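Local coordinates for conserved hypothetical protein (Corynebacterium diphtheriae NCTC 13129, PDB 2GS5) that is of unknown function but belongs to the YqgE/AlgH (UPF0301) family of conserved bacterial proteins, at residues A[46-52]-A[135-141]; A[130-134]-A[164-168]; A[1-5]-A[153-157]; A[156-161]-A[180-185]. All blocks are in the same frame, centred on the assembly; numbering follows the deposited sequence.

In the fold
Contacts 1 to 4 all reach one mixed beta-sheet. Contact 1 is buried and lies nearest the centre of the chain, a pairing of strand 47-51 with 129-141 held by backbone hydrogen bonds. Contact 2, also buried, uses an earlier part of strand 129-141, where an arginine side chain binds a carbonyl just after helix 162-166, and another through water. Contacts 3 and 4 share Phe-156 on strand 155-159, and lie farther out: contact 3 packs the N-terminal residues by ring packing and close main-chain approach, without a hydrogen bond, whereas the partly exposed contact 4 combines apolar packing with a hydrated arginine. A salt bridge from Asp-164 to Arg-180 joins contacts 2 and 4, and Trp-141 packs on Trp-155 between contacts 1 and 3.

Contact 1: residues A[46-52]-A[135-141]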
loop_
_atom_site.group_PDB
_atom_site.type_symbol
_atom_site.label_atom_id
_atom_site.label_comp_id
_atom_site.label_asym_id
_atom_site.label_seq_id
_atom_site.Cartn_x
_atom_site.Cartn_y
_atom_site.Cartn_z
ATOM N N ALA A 46 -6.946 3.218 -15.574
ATOM C CA ALA A 46 -5.704 3.686 -14.929
ATOM C C ALA A 46 -5.267 2.709 -13.854
ATOM O O ALA A 46 -5.953 1.729 -13.600
ATOM C CB ALA A 46 -5.909 5.055 -14.317
ATOM N N THR A 47 -4.119 2.981 -13.234
ATOM C CA THR A 47 -3.675 2.233 -12.072
ATOM C C THR A 47 -3.673 3.200 -10.903
ATOM O O THR A 47 -3.206 4.332 -11.049
ATOM C CB THR A 47 -2.264 1.669 -12.262
ATOM O OG1 THR A 47 -2.229 0.922 -13.479
ATOM C CG2 THR A 47 -1.858 0.766 -11.101
ATOM N N PHE A 48 -4.215 2.764 -9.771
ATOM C CA PHE A 48 -4.280 3.591 -8.566
ATOM C C PHE A 48 -3.593 2.891 -7.427
ATOM O O PHE A 48 -3.685 1.666 -7.300
ATOM C CB PHE A 48 -5.734 3.833 -8.156
ATOM C CG PHE A 48 -6.548 4.524 -9.213
ATOM C CD1 PHE A 48 -6.710 5.896 -9.191
ATOM C CD2 PHE A 48 -7.145 3.792 -10.234
ATOM C CE1 PHE A 48 -7.466 6.529 -10.170
ATOM C CE2 PHE A 48 -7.902 4.414 -11.216
ATOM C CZ PHE A 48 -8.058 5.791 -11.176
ATOM N N GLY A 49 -2.937 3.655 -6.563
ATOM C CA GLY A 49 -2.295 3.092 -5.399
ATOM C C GLY A 49 -2.230 4.040 -4.233
ATOM O O GLY A 49 -2.493 5.232 -4.385
ATOM N N VAL A 50 -1.947 3.479 -3.064
ATOM C CA VAL A 50 -1.678 4.279 -1.880
ATOM C C VAL A 50 -0.319 3.904 -1.275
ATOM O O VAL A 50 -0.002 2.728 -1.028
ATOM C CB VAL A 50 -2.808 4.157 -0.810
ATOM C CG1 VAL A 50 -4.121 4.818 -1.297
ATOM C CG2 VAL A 50 -3.039 2.710 -0.389
ATOM N N ASN A 51 0.482 4.934 -1.029
ATOM C CA ASN A 51 1.735 4.764 -0.320
ATOM C C ASN A 51 1.455 4.255 1.084
ATOM O O ASN A 51 0.537 4.747 1.743
ATOM C CB ASN A 51 2.469 6.102 -0.267
ATOM C CG ASN A 51 3.904 5.983 0.226
ATOM O OD1 ASN A 51 4.444 4.892 0.412
ATOM N ND2 ASN A 51 4.531 7.136 0.437
ATOM N N LEU A 52 2.248 3.281 1.524
ATOM C CA LEU A 52 2.141 2.699 2.858
ATOM C C LEU A 52 3.176 3.242 3.842
ATOM O O LEU A 52 3.120 2.924 5.033
ATOM C CB LEU A 52 2.312 1.177 2.777
ATOM C CG LEU A 52 1.363 0.428 1.846
ATOM C CD1 LEU A 52 1.637 -1.075 1.932
ATOM C CD2 LEU A 52 -0.090 0.730 2.201
ATOM N N PHE A 135 -5.878 6.071 4.488
ATOM C CA PHE A 135 -4.957 6.821 3.644
ATOM C C PHE A 135 -5.628 8.018 3.017
ATOM O O PHE A 135 -6.675 7.886 2.394
ATOM C CB PHE A 135 -4.407 5.924 2.541
ATOM C CG PHE A 135 -3.721 4.709 3.069
ATOM C CD1 PHE A 135 -2.352 4.702 3.299
ATOM C CD2 PHE A 135 -4.463 3.575 3.403
ATOM C CE1 PHE A 135 -1.721 3.595 3.834
ATOM C CE2 PHE A 135 -3.834 2.458 3.920
ATOM C CZ PHE A 135 -2.469 2.465 4.141
ATOM N N ALA A 136 -5.009 9.182 3.185
ATOM C CA ALA A 136 -5.475 10.427 2.587
ATOM C C ALA A 136 -4.709 10.643 1.295
ATOM O O ALA A 136 -3.479 10.695 1.304
ATOM C CB ALA A 136 -5.244 11.599 3.554
ATOM N N GLY A 137 -5.427 10.741 0.185
ATOM C CA GLY A 137 -4.809 10.940 -1.115
ATOM C C GLY A 137 -4.372 9.633 -1.732
ATOM O O GLY A 137 -4.364 8.588 -1.077
ATOM N N HIS A 138 -4.009 9.685 -3.005
ATOM C CA HIS A 138 -3.552 8.505 -3.712
ATOM C C HIS A 138 -2.620 8.884 -4.851
ATOM O O HIS A 138 -2.415 10.066 -5.135
ATOM C CB HIS A 138 -4.744 7.719 -4.257
ATOM C CG HIS A 138 -5.519 8.459 -5.292
ATOM N ND1 HIS A 138 -5.247 8.374 -6.638
ATOM C CD2 HIS A 138 -6.545 9.332 -5.172
ATOM C CE1 HIS A 138 -6.089 9.145 -7.302
ATOM N NE2 HIS A 138 -6.886 9.739 -6.437
ATOM N N ALA A 139 -2.039 7.849 -5.450
ATOM C CA ALA A 139 -1.175 7.957 -6.623
ATOM C C ALA A 139 -1.913 7.329 -7.808
ATOM O O ALA A 139 -2.671 6.384 -7.640
ATOM C CB ALA A 139 0.136 7.243 -6.370
ATOM N N GLU A 140 -1.714 7.898 -8.993
ATOM C CA GLU A 140 -2.364 7.407 -10.212
ATOM C C GLU A 140 -1.333 7.281 -11.320
ATOM O O GLU A 140 -0.448 8.132 -11.447
ATOM C CB GLU A 140 -3.491 8.359 -10.669
ATOM C CG GLU A 140 -4.289 7.854 -11.888
ATOM C CD GLU A 140 -5.380 8.813 -12.384
ATOM O OE1 GLU A 140 -5.610 9.860 -11.756
ATOM O OE2 GLU A 140 -5.992 8.522 -13.442
ATOM N N TRP A 141 -1.460 6.219 -12.114
ATOM C CA TRP A 141 -0.693 6.037 -13.350
ATOM C C TRP A 141 -1.644 5.991 -14.525
ATOM O O TRP A 141 -2.604 5.211 -14.530
ATOM C CB TRP A 141 0.131 4.746 -13.331
ATOM C CG TRP A 141 1.303 4.825 -12.436
ATOM C CD1 TRP A 141 2.594 5.072 -12.798
ATOM C CD2 TRP A 141 1.301 4.714 -11.009
ATOM N NE1 TRP A 141 3.397 5.115 -11.685
ATOM C CE2 TRP A 141 2.630 4.904 -10.572
ATOM C CE3 TRP A 141 0.310 4.469 -10.056
ATOM C CZ2 TRP A 141 2.992 4.844 -9.228
ATOM C CZ3 TRP A 141 0.671 4.425 -8.716
ATOM C CH2 TRP A 141 2.000 4.607 -8.316
#
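Strand 47-51 pairs antiparallel with the last part of strand 129-141, and the main chain satisfies its own polar groups. Thr-47 and Trp-141 form one hydrogen-bonded pair, with Thr-47 N to Trp-141 O at 3.0 Å and Trp-141 N to Thr-47 O at 2.8 Å. Gly-49 and Ala-139 form the next, both Gly-49 N to Ala-139 O and Ala-139 N to Gly-49 O measuring 2.9 Å. Between them, Phe-48 faces Glu-140 in a non-hydrogen-bonded pair whose CA atoms are 4.6 Å apart; the backbone of Phe-48 bonds instead to strand 36-42 on the other edge of 47-51. CA-H...O contacts supplement the ladder, from Glu-140 CA to Thr-47 O (3.3 Å) and Phe-48 CA to Ala-139 O (3.4 Å).

Polar side chains find partners elsewhere: Thr-47 OG1 with His-42, Trp-141 NE1 with Glu-149, His-138 NE2 with Asn-84, and Asn-51 OD1 with Val-36 N and Ala-53 N. His-138 ND1 adds a weak bond to Ala-139 O at 3.4 Å. Beyond the corner at Gly-137, packing replaces pairing. Val-50 CG2 lies 4.1 Å from the centroid of the Phe-135 ring, over its face, in a CH-pi contact, and Leu-52 CD2 meets Phe-135 CZ at 3.5 Å.

Cohesion across these strands therefore comes from backbone bonds and apolar contact, while the polar side-chain ends tie the pair to neighbouring elements.

Contact 2: residues A[130-134]-A[164-168]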
loop_
_atom_site.group_PDB
_atom_site.type_symbol
_atom_site.label_atom_id
_atom_site.label_comp_id
_atom_site.label_asym_id
_atom_site.label_seq_id
_atom_site.Cartn_x
_atom_site.Cartn_y
_atom_site.Cartn_z
ATOM N N SER A 130 -8.706 -7.911 10.937
ATOM C CA SER A 130 -7.735 -7.995 12.030
ATOM C C SER A 130 -6.934 -6.716 12.141
ATOM O O SER A 130 -6.271 -6.473 13.148
ATOM C CB SER A 130 -6.784 -9.178 11.845
ATOM O OG SER A 130 -6.096 -9.104 10.606
ATOM N N GLY A 131 -6.986 -5.903 11.089
ATOM C CA GLY A 131 -6.292 -4.625 11.068
ATOM C C GLY A 131 -6.812 -3.759 9.948
ATOM O O GLY A 131 -7.458 -4.250 9.032
HETATM N N MSE A 132 -6.554 -2.458 10.045
HETATM C CA MSE A 132 -6.989 -1.511 9.024
HETATM C C MSE A 132 -6.193 -0.214 9.143
HETATM O O MSE A 132 -5.814 0.193 10.235
HETATM C CB MSE A 132 -8.483 -1.229 9.179
HETATM C CG MSE A 132 -9.093 -0.428 8.064
HETATM SE SE MSE A 132 -10.964 -0.120 8.475
HETATM C CE MSE A 132 -10.698 1.550 9.457
ATOM N N ARG A 133 -5.966 0.439 8.009
ATOM C CA ARG A 133 -5.254 1.710 7.973
ATOM C C ARG A 133 -5.950 2.623 6.980
ATOM O O ARG A 133 -6.476 2.154 5.966
ATOM C CB ARG A 133 -3.799 1.476 7.559
ATOM C CG ARG A 133 -2.912 2.718 7.596
ATOM C CD ARG A 133 -1.480 2.370 7.958
ATOM N NE ARG A 133 -1.377 2.015 9.371
ATOM C CZ ARG A 133 -0.311 1.459 9.938
ATOM N NH1 ARG A 133 0.756 1.167 9.214
ATOM N NH2 ARG A 133 -0.337 1.179 11.242
ATOM N N LEU A 134 -5.961 3.914 7.290
ATOM C CA LEU A 134 -6.639 4.918 6.465
ATOM C C LEU A 134 -5.623 5.804 5.765
ATOM O O LEU A 134 -4.651 6.247 6.370
ATOM C CB LEU A 134 -7.572 5.773 7.321
ATOM C CG LEU A 134 -8.756 5.005 7.908
ATOM C CD1 LEU A 134 -9.513 5.848 8.910
ATOM C CD2 LEU A 134 -9.703 4.549 6.810
ATOM N N ASP A 164 2.624 -4.878 6.095
ATOM C CA ASP A 164 2.938 -3.618 5.411
ATOM C C ASP A 164 1.860 -2.587 5.691
ATOM O O ASP A 164 2.123 -1.385 5.697
ATOM C CB ASP A 164 3.053 -3.811 3.900
ATOM C CG ASP A 164 4.167 -4.747 3.506
ATOM O OD1 ASP A 164 5.159 -4.837 4.260
ATOM O OD2 ASP A 164 4.033 -5.408 2.457
ATOM N N VAL A 165 0.641 -3.082 5.880
ATOM C CA VAL A 165 -0.526 -2.237 6.111
ATOM C C VAL A 165 -0.738 -1.931 7.592
ATOM O O VAL A 165 -1.273 -0.871 7.932
ATOM C CB VAL A 165 -1.788 -2.920 5.542
ATOM C CG1 VAL A 165 -3.034 -2.083 5.831
ATOM C CG2 VAL A 165 -1.615 -3.158 4.040
ATOM N N THR A 166 -0.311 -2.848 8.465
ATOM C CA THR A 166 -0.563 -2.749 9.906
ATOM C C THR A 166 0.706 -2.457 10.718
ATOM O O THR A 166 0.692 -2.498 11.948
ATOM C CB THR A 166 -1.241 -4.038 10.437
ATOM O OG1 THR A 166 -0.394 -5.169 10.196
ATOM C CG2 THR A 166 -2.584 -4.255 9.758
ATOM N N ALA A 167 1.792 -2.116 10.027
ATOM C CA ALA A 167 3.070 -1.867 10.675
ATOM C C ALA A 167 2.998 -0.754 11.726
ATOM O O ALA A 167 2.396 0.273 11.487
ATOM C CB ALA A 167 4.097 -1.503 9.632
ATOM N N PRO A 168 3.627 -0.958 12.892
ATOM C CA PRO A 168 3.795 0.107 13.877
ATOM C C PRO A 168 4.474 1.344 13.288
ATOM O O PRO A 168 5.159 1.235 12.275
ATOM C CB PRO A 168 4.701 -0.544 14.935
ATOM C CG PRO A 168 4.443 -1.975 14.803
ATOM C CD PRO A 168 4.180 -2.237 13.372
HETATM O O HOH W 1 1.392 1.152 6.309
#
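Hydrogen bonding here centres on Arg-133, whose side chain extends from strand 129-141 toward the end of helix 162-166. Both terminal nitrogens share one acceptor: Arg-133 NH1 and Arg-133 NH2 each lie 2.9 Å from Ala-167 O, which sits near the guanidinium plane. A water extends the network, accepting from Arg-133 NH1 at 3.0 Å and donating to Asp-164 O at 2.7 Å. Val-165 O lies over a face of the guanidinium, 3.1 Å from Arg-133 NH1, but the angle is too poor for a hydrogen bond.

Apolar packing supports the base of the arginine. Arg-133 CB is 4.0 Å from Val-165 CG1, and Val-165 also touches Val-91 and Leu-113 of neighbouring strands. Farther along, Thr-166 CG2 rests 3.9 Å from Gly-131 CA. A beta carbon at Gly-131 would fall only 2.6 Å from that methyl group, so the close approach depends on glycine.

No charged partner from 164-168 meets the guanidinium; its bonds to this segment run through main-chain oxygen. The arrangement is that of a short, weakly bonded helix packed on a beta-sheet, a strand arginine binding a carbonyl just past its C-terminal end directly and Asp-164 O through water.

Contact 3: residues A[1-5]-A[153-157]; sequences MFADR and GDWFV
This is an aromatic packing contact that fastens the N-terminal residues to the start of strand 155-159, an outer part of the AlgH-family sheet, just where the chain leaves helix 145-151 through a Schellman motif. Gly-153 ends that motif with phi/psi of 91/12, a conformation in which a beta carbon would jam against the preceding carbonyl oxygen. The chain then passes through Asp-154 (-70/-31) into extended geometry at Trp-155 (-137/148) and Phe-156 (-113/126).

Opposite it, Phe-2 takes up left-handed backbone angles (62/37), and the chain enters a 3-10 segment at Asp-4 and Arg-5. The nearest CA atoms are those of Phe-2 and Gly-153, 4.7 Å apart. No hydrogen bond joins the segments. Met-1 O and Gly-153 O, both acceptors, lie only 2.8 Å apart, whereas Gly-153 CA makes a CA-H...O contact of 3.3 Å with Phe-2 O.

Phe-2 points toward the strand with chi1 -41° and chi2 146°, placing Phe-2 CD1 3.5 Å from both Trp-155 C and Phe-156 N. Phe-156 is t (chi1 -176°, chi2 86°). Its ring stands oblique to that of Phe-2, centroids 5.5 Å apart and planes at 47°. In a CH-pi contact, Phe-156 CB sits 3.5 Å from the Phe-2 ring centroid, 6° off the ring normal.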
loop_
_atom_site.group_PDB
_atom_site.type_symbol
_atom_site.label_atom_id
_atom_site.label_comp_id
_atom_site.label_asym_id
_atom_site.label_seq_id
_atom_site.Cartn_x
_atom_site.Cartn_y
_atom_site.Cartn_z
HETATM N N MSE A 1 18.055 1.274 -8.184
HETATM C CA MSE A 1 18.445 0.177 -9.109
HETATM C C MSE A 1 17.191 -0.358 -9.817
HETATM O O MSE A 1 16.434 0.426 -10.383
HETATM C CB MSE A 1 19.233 -0.909 -8.355
HETATM C CG MSE A 1 18.611 -1.391 -7.037
HETATM SE SE MSE A 1 18.720 -3.348 -6.822
HETATM C CE MSE A 1 20.536 -3.636 -7.476
ATOM N N PHE A 2 16.965 -1.671 -9.783
ATOM C CA PHE A 2 15.909 -2.325 -10.560
ATOM C C PHE A 2 16.135 -2.155 -12.051
ATOM O O PHE A 2 15.187 -2.015 -12.826
ATOM C CB PHE A 2 14.511 -1.855 -10.151
ATOM C CG PHE A 2 14.340 -1.688 -8.672
ATOM C CD1 PHE A 2 13.522 -0.694 -8.175
ATOM C CD2 PHE A 2 15.013 -2.511 -7.770
ATOM C CE1 PHE A 2 13.361 -0.534 -6.816
ATOM C CE2 PHE A 2 14.863 -2.346 -6.420
ATOM C CZ PHE A 2 14.032 -1.359 -5.937
ATOM N N ALA A 3 17.407 -2.196 -12.440
ATOM C CA ALA A 3 17.787 -2.208 -13.840
ATOM C C ALA A 3 17.257 -3.470 -14.519
ATOM O O ALA A 3 17.100 -4.510 -13.877
ATOM C CB ALA A 3 19.302 -2.139 -13.972
ATOM N N ASP A 4 16.990 -3.354 -15.820
ATOM C CA ASP A 4 16.573 -4.469 -16.672
ATOM C C ASP A 4 17.381 -5.748 -16.430
ATOM O O ASP A 4 16.815 -6.843 -16.384
ATOM C CB ASP A 4 16.703 -4.062 -18.147
ATOM C CG ASP A 4 16.228 -5.143 -19.101
ATOM O OD1 ASP A 4 15.044 -5.526 -19.024
ATOM O OD2 ASP A 4 17.042 -5.606 -19.928
ATOM N N ARG A 5 18.693 -5.596 -16.267
ATOM C CA ARG A 5 19.599 -6.734 -16.073
ATOM C C ARG A 5 19.285 -7.600 -14.849
ATOM O O ARG A 5 19.677 -8.766 -14.806
ATOM C CB ARG A 5 21.051 -6.259 -15.980
ATOM C CG ARG A 5 21.716 -6.022 -17.318
ATOM C CD ARG A 5 23.008 -5.238 -17.165
ATOM N NE ARG A 5 23.930 -5.864 -16.215
ATOM C CZ ARG A 5 24.071 -5.531 -14.928
ATOM N NH1 ARG A 5 23.348 -4.559 -14.374
ATOM N NH2 ARG A 5 24.952 -6.188 -14.181
ATOM N N GLY A 153 13.243 1.299 -14.490
ATOM C CA GLY A 153 13.872 0.947 -13.217
ATOM C C GLY A 153 13.365 1.705 -11.995
ATOM O O GLY A 153 13.966 1.601 -10.925
ATOM N N ASP A 154 12.252 2.431 -12.137
ATOM C CA ASP A 154 11.715 3.288 -11.053
ATOM C C ASP A 154 11.135 2.517 -9.877
ATOM O O ASP A 154 11.154 3.004 -8.733
ATOM C CB ASP A 154 10.590 4.198 -11.568
ATOM C CG ASP A 154 11.071 5.282 -12.509
ATOM O OD1 ASP A 154 12.293 5.352 -12.815
ATOM O OD2 ASP A 154 10.199 6.055 -12.961
ATOM N N TRP A 155 10.591 1.341 -10.167
ATOM C CA TRP A 155 9.848 0.563 -9.188
ATOM C C TRP A 155 10.221 -0.899 -9.272
ATOM O O TRP A 155 10.535 -1.393 -10.352
ATOM C CB TRP A 155 8.353 0.635 -9.470
ATOM C CG TRP A 155 7.810 1.999 -9.645
ATOM C CD1 TRP A 155 7.468 2.589 -10.817
ATOM C CD2 TRP A 155 7.530 2.949 -8.618
ATOM N NE1 TRP A 155 6.991 3.846 -10.591
ATOM C CE2 TRP A 155 7.024 4.097 -9.245
ATOM C CE3 TRP A 155 7.657 2.940 -7.224
ATOM C CZ2 TRP A 155 6.653 5.233 -8.531
ATOM C CZ3 TRP A 155 7.278 4.073 -6.516
ATOM C CH2 TRP A 155 6.784 5.198 -7.169
ATOM N N PHE A 156 10.171 -1.577 -8.130
ATOM C CA PHE A 156 10.231 -3.027 -8.072
ATOM C C PHE A 156 8.874 -3.512 -7.571
ATOM O O PHE A 156 8.390 -3.065 -6.533
ATOM C CB PHE A 156 11.360 -3.498 -7.151
ATOM C CG PHE A 156 11.531 -4.993 -7.113
ATOM C CD1 PHE A 156 12.317 -5.643 -8.048
ATOM C CD2 PHE A 156 10.899 -5.748 -6.136
ATOM C CE1 PHE A 156 12.483 -7.024 -8.007
ATOM C CE2 PHE A 156 11.053 -7.110 -6.098
ATOM C CZ PHE A 156 11.832 -7.755 -7.023
ATOM N N VAL A 157 8.263 -4.410 -8.334
ATOM C CA VAL A 157 6.935 -4.924 -8.025
ATOM C C VAL A 157 7.072 -6.153 -7.146
ATOM O O VAL A 157 7.760 -7.102 -7.521
ATOM C CB VAL A 157 6.171 -5.261 -9.301
ATOM C CG1 VAL A 157 4.755 -5.748 -9.002
ATOM C CG2 VAL A 157 6.123 -4.054 -10.181
#

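Contact 4: residues A[156-161]-A[180-185]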
loop_
_atom_site.group_PDB
_atom_site.type_symbol
_atom_site.label_atom_id
_atom_site.label_comp_id
_atom_site.label_asym_id
_atom_site.label_seq_id
_atom_site.Cartn_x
_atom_site.Cartn_y
_atom_site.Cartn_z
ATOM N N PHE A 156 10.171 -1.577 -8.130
ATOM C CA PHE A 156 10.231 -3.027 -8.072
ATOM C C PHE A 156 8.874 -3.512 -7.571
ATOM O O PHE A 156 8.390 -3.065 -6.533
ATOM C CB PHE A 156 11.360 -3.498 -7.151
ATOM C CG PHE A 156 11.531 -4.993 -7.113
ATOM C CD1 PHE A 156 12.317 -5.643 -8.048
ATOM C CD2 PHE A 156 10.899 -5.748 -6.136
ATOM C CE1 PHE A 156 12.483 -7.024 -8.007
ATOM C CE2 PHE A 156 11.053 -7.110 -6.098
ATOM C CZ PHE A 156 11.832 -7.755 -7.023
ATOM N N VAL A 157 8.263 -4.410 -8.334
ATOM C CA VAL A 157 6.935 -4.924 -8.025
ATOM C C VAL A 157 7.072 -6.153 -7.146
ATOM O O VAL A 157 7.760 -7.102 -7.521
ATOM C CB VAL A 157 6.171 -5.261 -9.301
ATOM C CG1 VAL A 157 4.755 -5.748 -9.002
ATOM C CG2 VAL A 157 6.123 -4.054 -10.181
ATOM N N ALA A 158 6.445 -6.122 -5.974
ATOM C CA ALA A 158 6.528 -7.223 -5.004
ATOM C C ALA A 158 5.186 -7.466 -4.338
ATOM O O ALA A 158 4.376 -6.557 -4.224
ATOM C CB ALA A 158 7.563 -6.910 -3.935
ATOM N N PRO A 159 4.943 -8.708 -3.904
ATOM C CA PRO A 159 3.710 -8.924 -3.144
ATOM C C PRO A 159 3.691 -8.158 -1.819
ATOM O O PRO A 159 4.693 -8.117 -1.107
ATOM C CB PRO A 159 3.675 -10.433 -2.910
ATOM C CG PRO A 159 5.005 -10.944 -3.290
ATOM C CD PRO A 159 5.720 -9.938 -4.107
ATOM N N ALA A 160 2.556 -7.526 -1.520
ATOM C CA ALA A 160 2.348 -6.883 -0.227
ATOM C C ALA A 160 2.000 -7.944 0.807
ATOM O O ALA A 160 1.415 -8.980 0.461
ATOM C CB ALA A 160 1.227 -5.844 -0.314
ATOM N N LEU A 161 2.379 -7.692 2.059
ATOM C CA LEU A 161 1.937 -8.503 3.192
ATOM C C LEU A 161 1.040 -7.683 4.112
ATOM O O LEU A 161 1.126 -6.464 4.154
ATOM C CB LEU A 161 3.120 -9.017 4.011
ATOM C CG LEU A 161 4.074 -9.998 3.339
ATOM C CD1 LEU A 161 5.186 -10.378 4.311
ATOM C CD2 LEU A 161 3.346 -11.240 2.830
ATOM N N ARG A 180 12.643 -8.338 2.254
ATOM C CA ARG A 180 11.937 -9.550 1.813
ATOM C C ARG A 180 12.255 -9.977 0.387
ATOM O O ARG A 180 11.854 -11.063 -0.033
ATOM C CB ARG A 180 10.419 -9.342 1.846
ATOM C CG ARG A 180 9.805 -9.074 3.181
ATOM C CD ARG A 180 8.331 -9.459 3.151
ATOM N NE ARG A 180 7.530 -8.724 2.154
ATOM C CZ ARG A 180 6.885 -7.578 2.392
ATOM N NH1 ARG A 180 6.953 -6.991 3.580
ATOM N NH2 ARG A 180 6.164 -7.012 1.431
ATOM N N GLN A 181 12.917 -9.115 -0.381
ATOM C CA GLN A 181 13.079 -9.337 -1.821
ATOM C C GLN A 181 14.336 -10.131 -2.136
ATOM O O GLN A 181 15.204 -10.246 -1.287
ATOM C CB GLN A 181 13.077 -7.990 -2.548
ATOM C CG GLN A 181 11.863 -7.115 -2.220
ATOM C CD GLN A 181 10.551 -7.891 -2.274
ATOM O OE1 GLN A 181 10.339 -8.681 -3.186
ATOM N NE2 GLN A 181 9.674 -7.670 -1.296
ATOM N N PRO A 182 14.411 -10.706 -3.350
ATOM C CA PRO A 182 15.598 -11.452 -3.732
ATOM C C PRO A 182 16.860 -10.606 -3.673
ATOM O O PRO A 182 16.808 -9.390 -3.859
ATOM C CB PRO A 182 15.305 -11.858 -5.187
ATOM C CG PRO A 182 13.832 -11.866 -5.275
ATOM C CD PRO A 182 13.398 -10.722 -4.420
HETATM N N MSE A 183 17.989 -11.256 -3.440
HETATM C CA MSE A 183 19.261 -10.566 -3.527
HETATM C C MSE A 183 19.421 -9.979 -4.919
HETATM O O MSE A 183 18.963 -10.572 -5.906
HETATM C CB MSE A 183 20.416 -11.505 -3.206
HETATM C CG MSE A 183 20.516 -11.847 -1.747
HETATM SE SE MSE A 183 21.195 -10.370 -0.657
HETATM C CE MSE A 183 23.078 -10.506 -1.145
ATOM N N PRO A 184 20.089 -8.823 -5.022
ATOM C CA PRO A 184 20.764 -8.081 -3.956
ATOM C C PRO A 184 19.930 -7.028 -3.224
ATOM O O PRO A 184 20.497 -6.206 -2.522
ATOM C CB PRO A 184 21.880 -7.381 -4.726
ATOM C CG PRO A 184 21.223 -7.031 -6.031
ATOM C CD PRO A 184 20.293 -8.178 -6.332
ATOM N N LEU A 185 18.610 -7.031 -3.363
ATOM C CA LEU A 185 17.828 -5.902 -2.853
ATOM C C LEU A 185 18.006 -5.627 -1.356
ATOM O O LEU A 185 18.036 -4.468 -0.964
ATOM C CB LEU A 185 16.337 -6.036 -3.174
ATOM C CG LEU A 185 15.848 -6.223 -4.619
ATOM C CD1 LEU A 185 14.473 -5.569 -4.837
ATOM C CD2 LEU A 185 16.840 -5.789 -5.692
HETATM O O HOH W 2 7.214 -9.167 -0.833
#
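Two side-chain groupings connect strand 155-159 and the residues just after it to the loop after helix 173-179. In the apolar one, Phe-156 is t (chi1 -176°, chi2 86°), and its ring meets the loop. Leu-185, with chi1 m and chi2 at -148° between wells, lays CD1 over the ring face, 3.7 Å from the Phe-156 centroid in a CH-pi contact. Pro-182 CD approaches Phe-156 CZ at 4.2 Å. The loop folds back to deliver Leu-185, with Leu-185 N bonded to Pro-182 O at 3.0 Å and a cis peptide before Pro-184.

Gln-181 leads into the polar grouping. Its m, m conformation folds the amide over the strand, so that Gln-181 OE1 lies 3.4 Å from both Ala-158 CB and Phe-156 CE2, near the plane of the ring. Gln-181 NE2 reaches a water at 2.9 Å and also bonds to Val-177 O.

Arg-180 (m, t, m, chi4 -91°) turns its guanidinium so that Arg-180 NH2 donates to Pro-159 O at 3.1 Å; its stronger partner is Asp-164, in a salt bridge. The same water accepts from Arg-180 NE at 3.0 Å and donates to Pro-159 O at 2.7 Å. Leu-161 CD1 sits over the guanidinium face, 3.5 Å from Arg-180 CD.

Such an arrangement is a loop packed along a sheet strand, with an apolar cluster round Phe-156 at one end and a water-bridged arginine at the other.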